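Local structure of mandelate racemase/muconate lactonizing enzyme-like protein (Rubrobacter xylanophilus DSM 9941, 2QQ6) at residues E212-M217 with L238-E243; V356-G361 with I369-E374. The protein binds a magnesium ion within an enolase-type barrel domain and probably acts as a lyase. All blocks are in the same frame, centred on the assembly; numbering follows the deposited sequence.

Contact 1: residues E212-M217 with L238-E243. With MG (magnesium ion), chain D.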
ATOM      1  N   GLU B 212     -31.505  10.542  -8.026  1.00 43.74           N
ATOM      2  CA  GLU B 212     -30.442   9.721  -8.575  1.00 42.43           C
ATOM      3  C   GLU B 212     -29.941   8.631  -7.631  1.00 40.05           C
ATOM      4  O   GLU B 212     -29.535   8.885  -6.493  1.00 39.05           O
ATOM      5  CB  GLU B 212     -29.293  10.607  -9.038  1.00 44.33           C
ATOM      6  CG  GLU B 212     -29.692  11.519 -10.172  1.00 48.21           C
ATOM      7  CD  GLU B 212     -28.500  12.089 -10.894  1.00 50.99           C
ATOM      8  OE1 GLU B 212     -27.781  12.925 -10.311  1.00 51.09           O
ATOM      9  OE2 GLU B 212     -28.271  11.686 -12.052  1.00 54.94           O
ATOM     10  N   VAL B 213     -29.970   7.399  -8.116  1.00 36.87           N
ATOM     11  CA  VAL B 213     -29.532   6.289  -7.300  1.00 33.60           C
ATOM     12  C   VAL B 213     -28.399   5.456  -7.891  1.00 31.00           C
ATOM     13  O   VAL B 213     -28.480   4.958  -9.008  1.00 27.68           O
ATOM     14  CB  VAL B 213     -30.739   5.385  -6.941  1.00 32.70           C
ATOM     15  CG1 VAL B 213     -31.631   5.214  -8.136  1.00 30.96           C
ATOM     16  CG2 VAL B 213     -30.254   4.043  -6.430  1.00 32.03           C
ATOM     17  N   ALA B 214     -27.333   5.329  -7.106  1.00 30.10           N
ATOM     18  CA  ALA B 214     -26.162   4.551  -7.483  1.00 30.46           C
ATOM     19  C   ALA B 214     -26.100   3.331  -6.570  1.00 30.67           C
ATOM     20  O   ALA B 214     -26.602   3.369  -5.448  1.00 29.22           O
ATOM     21  CB  ALA B 214     -24.896   5.394  -7.351  1.00 29.19           C
ATOM     22  N   ILE B 215     -25.479   2.261  -7.065  1.00 32.59           N
ATOM     23  CA  ILE B 215     -25.374   0.981  -6.356  1.00 34.67           C
ATOM     24  C   ILE B 215     -23.950   0.414  -6.238  1.00 33.89           C
ATOM     25  O   ILE B 215     -23.228   0.311  -7.229  1.00 33.04           O
ATOM     26  CB  ILE B 215     -26.273  -0.046  -7.065  1.00 34.93           C
ATOM     27  CG1 ILE B 215     -27.735   0.370  -6.886  1.00 37.51           C
ATOM     28  CG2 ILE B 215     -25.987  -1.457  -6.561  1.00 35.58           C
ATOM     29  CD1 ILE B 215     -28.722  -0.496  -7.634  1.00 41.57           C
ATOM     30  N   ASP B 216     -23.569   0.024  -5.022  1.00 34.60           N
ATOM     31  CA  ASP B 216     -22.234  -0.510  -4.754  1.00 34.13           C
ATOM     32  C   ASP B 216     -22.273  -2.025  -4.654  1.00 34.35           C
ATOM     33  O   ASP B 216     -23.181  -2.590  -4.048  1.00 33.57           O
ATOM     34  CB  ASP B 216     -21.699   0.058  -3.433  1.00 35.08           C
ATOM     35  CG  ASP B 216     -20.188  -0.077  -3.289  1.00 38.97           C
ATOM     36  OD1 ASP B 216     -19.576  -0.990  -3.888  1.00 40.62           O
ATOM     37  OD2 ASP B 216     -19.607   0.731  -2.538  1.00 41.31           O
HETATM   38  N   MSE B 217     -21.280  -2.677  -5.253  1.00 34.41           N
HETATM   39  CA  MSE B 217     -21.160  -4.132  -5.207  1.00 34.07           C
HETATM   40  C   MSE B 217     -19.957  -4.555  -4.372  1.00 33.05           C
HETATM   41  O   MSE B 217     -19.651  -5.733  -4.259  1.00 32.67           O
HETATM   42  CB  MSE B 217     -21.026  -4.702  -6.613  1.00 35.67           C
HETATM   43  CG  MSE B 217     -22.245  -4.505  -7.486  1.00 41.86           C
HETATM   44 SE   MSE B 217     -22.242  -5.666  -9.123  1.00 48.23          SE
HETATM   45  CE  MSE B 217     -21.804  -4.340 -10.445  1.00 51.99           C
ATOM     46  N   LEU B 238     -29.555   3.553 -13.409  1.00 29.40           N
ATOM     47  CA  LEU B 238     -28.755   3.870 -12.230  1.00 29.27           C
ATOM     48  C   LEU B 238     -27.808   5.035 -12.496  1.00 28.93           C
ATOM     49  O   LEU B 238     -27.502   5.353 -13.642  1.00 26.03           O
ATOM     50  CB  LEU B 238     -27.919   2.662 -11.808  1.00 29.67           C
ATOM     51  CG  LEU B 238     -28.602   1.313 -11.643  1.00 30.26           C
ATOM     52  CD1 LEU B 238     -27.561   0.300 -11.215  1.00 30.77           C
ATOM     53  CD2 LEU B 238     -29.708   1.404 -10.611  1.00 30.79           C
ATOM     54  N   LEU B 239     -27.346   5.672 -11.426  1.00 30.50           N
ATOM     55  CA  LEU B 239     -26.409   6.780 -11.563  1.00 32.28           C
ATOM     56  C   LEU B 239     -25.120   6.130 -12.076  1.00 33.50           C
ATOM     57  O   LEU B 239     -24.424   6.657 -12.954  1.00 32.94           O
ATOM     58  CB  LEU B 239     -26.181   7.468 -10.203  1.00 31.37           C
ATOM     59  CG  LEU B 239     -25.240   8.681 -10.200  1.00 30.44           C
ATOM     60  CD1 LEU B 239     -25.645   9.655 -11.287  1.00 29.95           C
ATOM     61  CD2 LEU B 239     -25.284   9.359  -8.861  1.00 29.85           C
ATOM     62  N   TRP B 240     -24.829   4.966 -11.511  1.00 33.99           N
ATOM     63  CA  TRP B 240     -23.675   4.176 -11.888  1.00 33.35           C
ATOM     64  C   TRP B 240     -23.721   2.897 -11.077  1.00 32.81           C
ATOM     65  O   TRP B 240     -24.527   2.762 -10.153  1.00 31.85           O
ATOM     66  CB  TRP B 240     -22.363   4.929 -11.614  1.00 33.71           C
ATOM     67  CG  TRP B 240     -21.930   4.979 -10.185  1.00 35.46           C
ATOM     68  CD1 TRP B 240     -21.642   3.918  -9.367  1.00 36.92           C
ATOM     69  CD2 TRP B 240     -21.675   6.155  -9.414  1.00 36.83           C
ATOM     70  NE1 TRP B 240     -21.221   4.363  -8.139  1.00 36.96           N
ATOM     71  CE2 TRP B 240     -21.229   5.734  -8.140  1.00 37.36           C
ATOM     72  CE3 TRP B 240     -21.774   7.529  -9.677  1.00 37.24           C
ATOM     73  CZ2 TRP B 240     -20.881   6.638  -7.130  1.00 36.18           C
ATOM     74  CZ3 TRP B 240     -21.427   8.429  -8.672  1.00 36.20           C
ATOM     75  CH2 TRP B 240     -20.985   7.975  -7.414  1.00 35.95           C
ATOM     76  N   LEU B 241     -22.852   1.961 -11.437  1.00 32.18           N
ATOM     77  CA  LEU B 241     -22.751   0.689 -10.746  1.00 30.48           C
ATOM     78  C   LEU B 241     -21.306   0.618 -10.252  1.00 30.12           C
ATOM     79  O   LEU B 241     -20.376   0.609 -11.056  1.00 29.52           O
ATOM     80  CB  LEU B 241     -23.074  -0.438 -11.717  1.00 30.06           C
ATOM     81  CG  LEU B 241     -23.163  -1.843 -11.143  1.00 30.41           C
ATOM     82  CD1 LEU B 241     -24.010  -1.843  -9.899  1.00 30.53           C
ATOM     83  CD2 LEU B 241     -23.725  -2.784 -12.199  1.00 31.65           C
ATOM     84  N   GLU B 242     -21.144   0.580  -8.930  1.00 28.94           N
ATOM     85  CA  GLU B 242     -19.840   0.577  -8.260  1.00 29.00           C
ATOM     86  C   GLU B 242     -19.145  -0.774  -8.056  1.00 29.38           C
ATOM     87  O   GLU B 242     -19.721  -1.724  -7.533  1.00 31.17           O
ATOM     88  CB  GLU B 242     -19.992   1.285  -6.899  1.00 29.78           C
ATOM     89  CG  GLU B 242     -18.710   1.783  -6.221  1.00 30.20           C
ATOM     90  CD  GLU B 242     -18.992   2.698  -5.018  1.00 30.84           C
ATOM     91  OE1 GLU B 242     -19.742   3.676  -5.179  1.00 30.28           O
ATOM     92  OE2 GLU B 242     -18.460   2.454  -3.915  1.00 30.06           O
ATOM     93  N   GLU B 243     -17.891  -0.836  -8.479  1.00 28.66           N
ATOM     94  CA  GLU B 243     -17.045  -2.016  -8.333  1.00 29.75           C
ATOM     95  C   GLU B 243     -17.641  -3.420  -8.430  1.00 27.67           C
ATOM     96  O   GLU B 243     -17.811  -4.084  -7.415  1.00 27.38           O
ATOM     97  CB  GLU B 243     -16.280  -1.947  -7.000  1.00 31.91           C
ATOM     98  CG  GLU B 243     -15.486  -0.672  -6.747  1.00 36.41           C
ATOM     99  CD  GLU B 243     -14.839  -0.662  -5.371  1.00 39.86           C
ATOM    100  OE1 GLU B 243     -15.574  -0.877  -4.381  1.00 43.98           O
ATOM    101  OE2 GLU B 243     -13.609  -0.438  -5.272  1.00 41.10           O
TER
HETATM  102 MG    MG D 409     -17.845   1.946  -1.857  1.00 45.28          MG
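Ile215 pairs with Leu241, and Asp216 with Glu242, in parallel register, as neighbouring strands do in the beta/alpha barrel of the enolase superfamily; helix 223-233 supplies the crossover of this beta-alpha-beta unit. The backbone of Ile215 uses both its N and its O toward 238-243. Its N donates to Trp240 O at 3.3 Å, while its O accepts from Glu242 N at 2.7 Å, nearly straight (171°). The side chain of Ile215 lies on the face shared with Leu241, which helices 190-207 and 223-233 cover, and its CD1 meets CD2 of Leu238 at 3.7 Å. Met217, present as selenomethionine, continues the pairing: its N donates to Glu242 O at 2.9 Å, and its CB lies beside Glu243 O. Leu239 stands ahead of the paired residues, its N giving a 2.8 Å bond to Val213 O from well above the carbonyl plane (46°). CG of Leu239 is anti to the backbone N (chi1 -178°); from it CD1 meets OE2 of Glu212, whose OE1 forms a salt bridge with Arg123. Ala214 CB sits over the face of the Trp240 five-membered ring, 3.8 Å from the centroid. On the face opposite Ile215, Glu242 OE1 forms a salt bridge with Lys169 and Asp216 OD1 accepts from His218 N; in the metal site, completed by Glu268, Asp216 OD2 and Glu242 OE2 both bind magnesium at 2.2 Å.

Contact 2: residues V356-G361 with I369-E374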
ATOM      1  N   VAL B 356     -17.168  19.735  14.539  1.00 54.20           N
ATOM      2  CA  VAL B 356     -16.562  20.953  14.043  1.00 55.83           C
ATOM      3  C   VAL B 356     -17.510  22.118  14.128  1.00 57.08           C
ATOM      4  O   VAL B 356     -18.706  21.954  13.898  1.00 58.69           O
ATOM      5  CB  VAL B 356     -16.175  20.780  12.562  1.00 55.54           C
ATOM      6  CG1 VAL B 356     -15.814  22.116  11.954  1.00 56.78           C
ATOM      7  CG2 VAL B 356     -15.025  19.800  12.438  1.00 56.07           C
ATOM      8  N   ARG B 357     -16.979  23.294  14.450  1.00 57.77           N
ATOM      9  CA  ARG B 357     -17.792  24.508  14.510  1.00 58.17           C
ATOM     10  C   ARG B 357     -17.682  25.122  13.104  1.00 57.58           C
ATOM     11  O   ARG B 357     -16.603  25.549  12.687  1.00 57.31           O
ATOM     12  CB  ARG B 357     -17.250  25.480  15.579  1.00 58.73           C
ATOM     13  CG  ARG B 357     -16.924  24.811  16.926  1.00 60.06           C
ATOM     14  CD  ARG B 357     -16.481  25.815  18.005  1.00 59.56           C
ATOM     15  NE  ARG B 357     -15.688  25.181  19.065  1.00 58.77           N
ATOM     16  CZ  ARG B 357     -14.359  25.247  19.148  1.00 58.50           C
ATOM     17  NH1 ARG B 357     -13.676  25.926  18.237  1.00 57.89           N
ATOM     18  NH2 ARG B 357     -13.705  24.625  20.129  1.00 56.77           N
ATOM     19  N   TYR B 358     -18.794  25.143  12.369  1.00 57.26           N
ATOM     20  CA  TYR B 358     -18.798  25.672  11.007  1.00 57.05           C
ATOM     21  C   TYR B 358     -19.449  27.048  10.895  1.00 56.92           C
ATOM     22  O   TYR B 358     -20.546  27.271  11.395  1.00 55.89           O
ATOM     23  CB  TYR B 358     -19.504  24.689  10.052  1.00 57.61           C
ATOM     24  CG  TYR B 358     -19.176  24.915   8.592  1.00 57.24           C
ATOM     25  CD1 TYR B 358     -17.918  24.587   8.085  1.00 57.22           C
ATOM     26  CD2 TYR B 358     -20.083  25.543   7.740  1.00 57.94           C
ATOM     27  CE1 TYR B 358     -17.566  24.887   6.771  1.00 57.44           C
ATOM     28  CE2 TYR B 358     -19.741  25.853   6.415  1.00 58.07           C
ATOM     29  CZ  TYR B 358     -18.477  25.524   5.939  1.00 57.99           C
ATOM     30  OH  TYR B 358     -18.115  25.850   4.645  1.00 57.69           O
ATOM     31  N   PRO B 359     -18.772  27.985  10.213  1.00 57.96           N
ATOM     32  CA  PRO B 359     -19.158  29.373   9.954  1.00 59.37           C
ATOM     33  C   PRO B 359     -20.602  29.789  10.213  1.00 60.56           C
ATOM     34  O   PRO B 359     -20.859  30.570  11.136  1.00 61.45           O
ATOM     35  CB  PRO B 359     -18.742  29.556   8.510  1.00 59.27           C
ATOM     36  CG  PRO B 359     -17.392  28.890   8.527  1.00 59.56           C
ATOM     37  CD  PRO B 359     -17.584  27.643   9.411  1.00 58.95           C
ATOM     38  N   GLY B 360     -21.535  29.298   9.397  1.00 61.36           N
ATOM     39  CA  GLY B 360     -22.935  29.655   9.588  1.00 61.42           C
ATOM     40  C   GLY B 360     -23.578  28.790  10.655  1.00 61.06           C
ATOM     41  O   GLY B 360     -23.386  28.990  11.855  1.00 61.86           O
ATOM     42  N   GLY B 361     -24.365  27.822  10.218  1.00 60.31           N
ATOM     43  CA  GLY B 361     -24.987  26.920  11.163  1.00 58.24           C
ATOM     44  C   GLY B 361     -24.291  25.594  10.958  1.00 56.73           C
ATOM     45  O   GLY B 361     -23.104  25.460  11.250  1.00 56.67           O
ATOM     46  N   ILE B 369     -23.132  21.546   0.537  1.00 51.68           N
ATOM     47  CA  ILE B 369     -22.206  22.127   1.496  1.00 49.43           C
ATOM     48  C   ILE B 369     -21.801  23.454   0.874  1.00 49.10           C
ATOM     49  O   ILE B 369     -21.325  23.472  -0.260  1.00 48.58           O
ATOM     50  CB  ILE B 369     -20.963  21.255   1.716  1.00 48.53           C
ATOM     51  CG1 ILE B 369     -21.341  20.013   2.533  1.00 46.95           C
ATOM     52  CG2 ILE B 369     -19.889  22.059   2.437  1.00 46.65           C
ATOM     53  CD1 ILE B 369     -20.146  19.223   3.039  1.00 46.00           C
ATOM     54  N   GLU B 370     -22.027  24.554   1.594  1.00 50.25           N
ATOM     55  CA  GLU B 370     -21.687  25.889   1.110  1.00 51.16           C
ATOM     56  C   GLU B 370     -20.305  26.238   1.627  1.00 50.79           C
ATOM     57  O   GLU B 370     -20.005  26.001   2.793  1.00 50.34           O
ATOM     58  CB  GLU B 370     -22.694  26.901   1.643  1.00 53.66           C
ATOM     59  CG  GLU B 370     -22.807  28.186   0.838  1.00 57.71           C
ATOM     60  CD  GLU B 370     -23.594  27.986  -0.450  1.00 60.41           C
ATOM     61  OE1 GLU B 370     -24.734  27.463  -0.380  1.00 62.24           O
ATOM     62  OE2 GLU B 370     -23.074  28.350  -1.528  1.00 61.06           O
ATOM     63  N   LEU B 371     -19.465  26.813   0.774  1.00 52.12           N
ATOM     64  CA  LEU B 371     -18.124  27.150   1.212  1.00 53.25           C
ATOM     65  C   LEU B 371     -17.841  28.631   1.373  1.00 53.34           C
ATOM     66  O   LEU B 371     -18.110  29.456   0.495  1.00 52.82           O
ATOM     67  CB  LEU B 371     -17.074  26.500   0.302  1.00 54.60           C
ATOM     68  CG  LEU B 371     -16.491  25.206   0.896  1.00 55.20           C
ATOM     69  CD1 LEU B 371     -15.334  24.685   0.051  1.00 54.28           C
ATOM     70  CD2 LEU B 371     -16.002  25.497   2.321  1.00 56.74           C
ATOM     71  N   THR B 372     -17.283  28.926   2.540  1.00 54.23           N
ATOM     72  CA  THR B 372     -16.925  30.261   2.984  1.00 54.94           C
ATOM     73  C   THR B 372     -15.619  30.756   2.384  1.00 56.88           C
ATOM     74  O   THR B 372     -14.940  30.026   1.660  1.00 56.87           O
ATOM     75  CB  THR B 372     -16.772  30.272   4.518  1.00 54.03           C
ATOM     76  OG1 THR B 372     -15.892  31.334   4.903  1.00 53.23           O
ATOM     77  CG2 THR B 372     -16.197  28.935   5.010  1.00 53.53           C
ATOM     78  N   GLU B 373     -15.281  32.005   2.698  1.00 58.61           N
ATOM     79  CA  GLU B 373     -14.035  32.614   2.243  1.00 60.42           C
ATOM     80  C   GLU B 373     -13.056  32.676   3.422  1.00 60.33           C
ATOM     81  O   GLU B 373     -12.005  33.320   3.361  1.00 59.37           O
ATOM     82  CB  GLU B 373     -14.291  34.011   1.671  1.00 62.37           C
ATOM     83  CG  GLU B 373     -15.154  33.983   0.417  1.00 66.67           C
ATOM     84  CD  GLU B 373     -14.802  35.083  -0.578  1.00 69.46           C
ATOM     85  OE1 GLU B 373     -14.880  36.275  -0.207  1.00 71.61           O
ATOM     86  OE2 GLU B 373     -14.447  34.753  -1.735  1.00 70.33           O
ATOM     87  N   GLU B 374     -13.410  31.987   4.499  1.00 59.95           N
ATOM     88  CA  GLU B 374     -12.559  31.948   5.669  1.00 60.56           C
ATOM     89  C   GLU B 374     -11.307  31.153   5.342  1.00 60.49           C
ATOM     90  O   GLU B 374     -11.386  30.032   4.827  1.00 61.50           O
ATOM     91  CB  GLU B 374     -13.308  31.306   6.832  1.00 62.31           C
ATOM     92  CG  GLU B 374     -14.477  32.147   7.319  1.00 65.23           C
ATOM     93  CD  GLU B 374     -14.037  33.511   7.831  1.00 67.12           C
ATOM     94  OE1 GLU B 374     -13.476  33.566   8.948  1.00 67.41           O
ATOM     95  OE2 GLU B 374     -14.239  34.521   7.112  1.00 68.06           O
TER
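Tyr358 and Pro359 meet Glu370, Leu371 and Thr372 where two loops come together at the surface of the barrel domain, the second loop making an ST turn just after strand 368-370. The hydrogen bonding across the contact is carried by the phenol: Tyr358 OH donates to Glu370 O over 2.7 Å. The hydroxyl lies in the plane of that carbonyl, at a C=O...O angle of 148°, and the carbonyl oxygen in turn lies at the edge of the ring. CG of Tyr358 is anti to the backbone N (chi1 -161°), and from there the ring extends to bring OH to the other segment. Apolar contacts flank this bond. Leu371 CD2 also comes to the ring edge, the two side chains crossing at about a right angle, and Pro359 CG touches Thr372 CG2 at 3.7 Å. Within its own segment, Pro359 CD lies above one face of the Tyr358 ring, offset toward the rim. A phenylalanine in place of Tyr358 would probably leave Glu370 O without its hydroxyl mate and Leu371 CD2 with a looser contact. The turn itself is fixed by Thr372, whose methyl faces Pro359 while its OG1 accepts from Glu374 N at 2.6 Å.

In the fold
Followed from the N terminus, the chain builds the antiparallel sheet of strands 10-17, 21-29 and 32-37 and the helices after it, then enters the barrel with strand 121-127 and strand 167-171, which stands parallel beside strand 212-216. Contact 1 closes a loop of 20 residues, containing helix 223-233, and joins the next barrel strand, 241-242, to that series. Contact 2 opens only afterwards and spans just seven residues, without a helix, between the region of strand 356-357 and the end of strand 368-370. The two are in series, neither enclosing nor crossing the other. Both reach one sheet: strand 368-370 runs antiparallel to 121-127, from which pairing passes through 167-171 to contact 1.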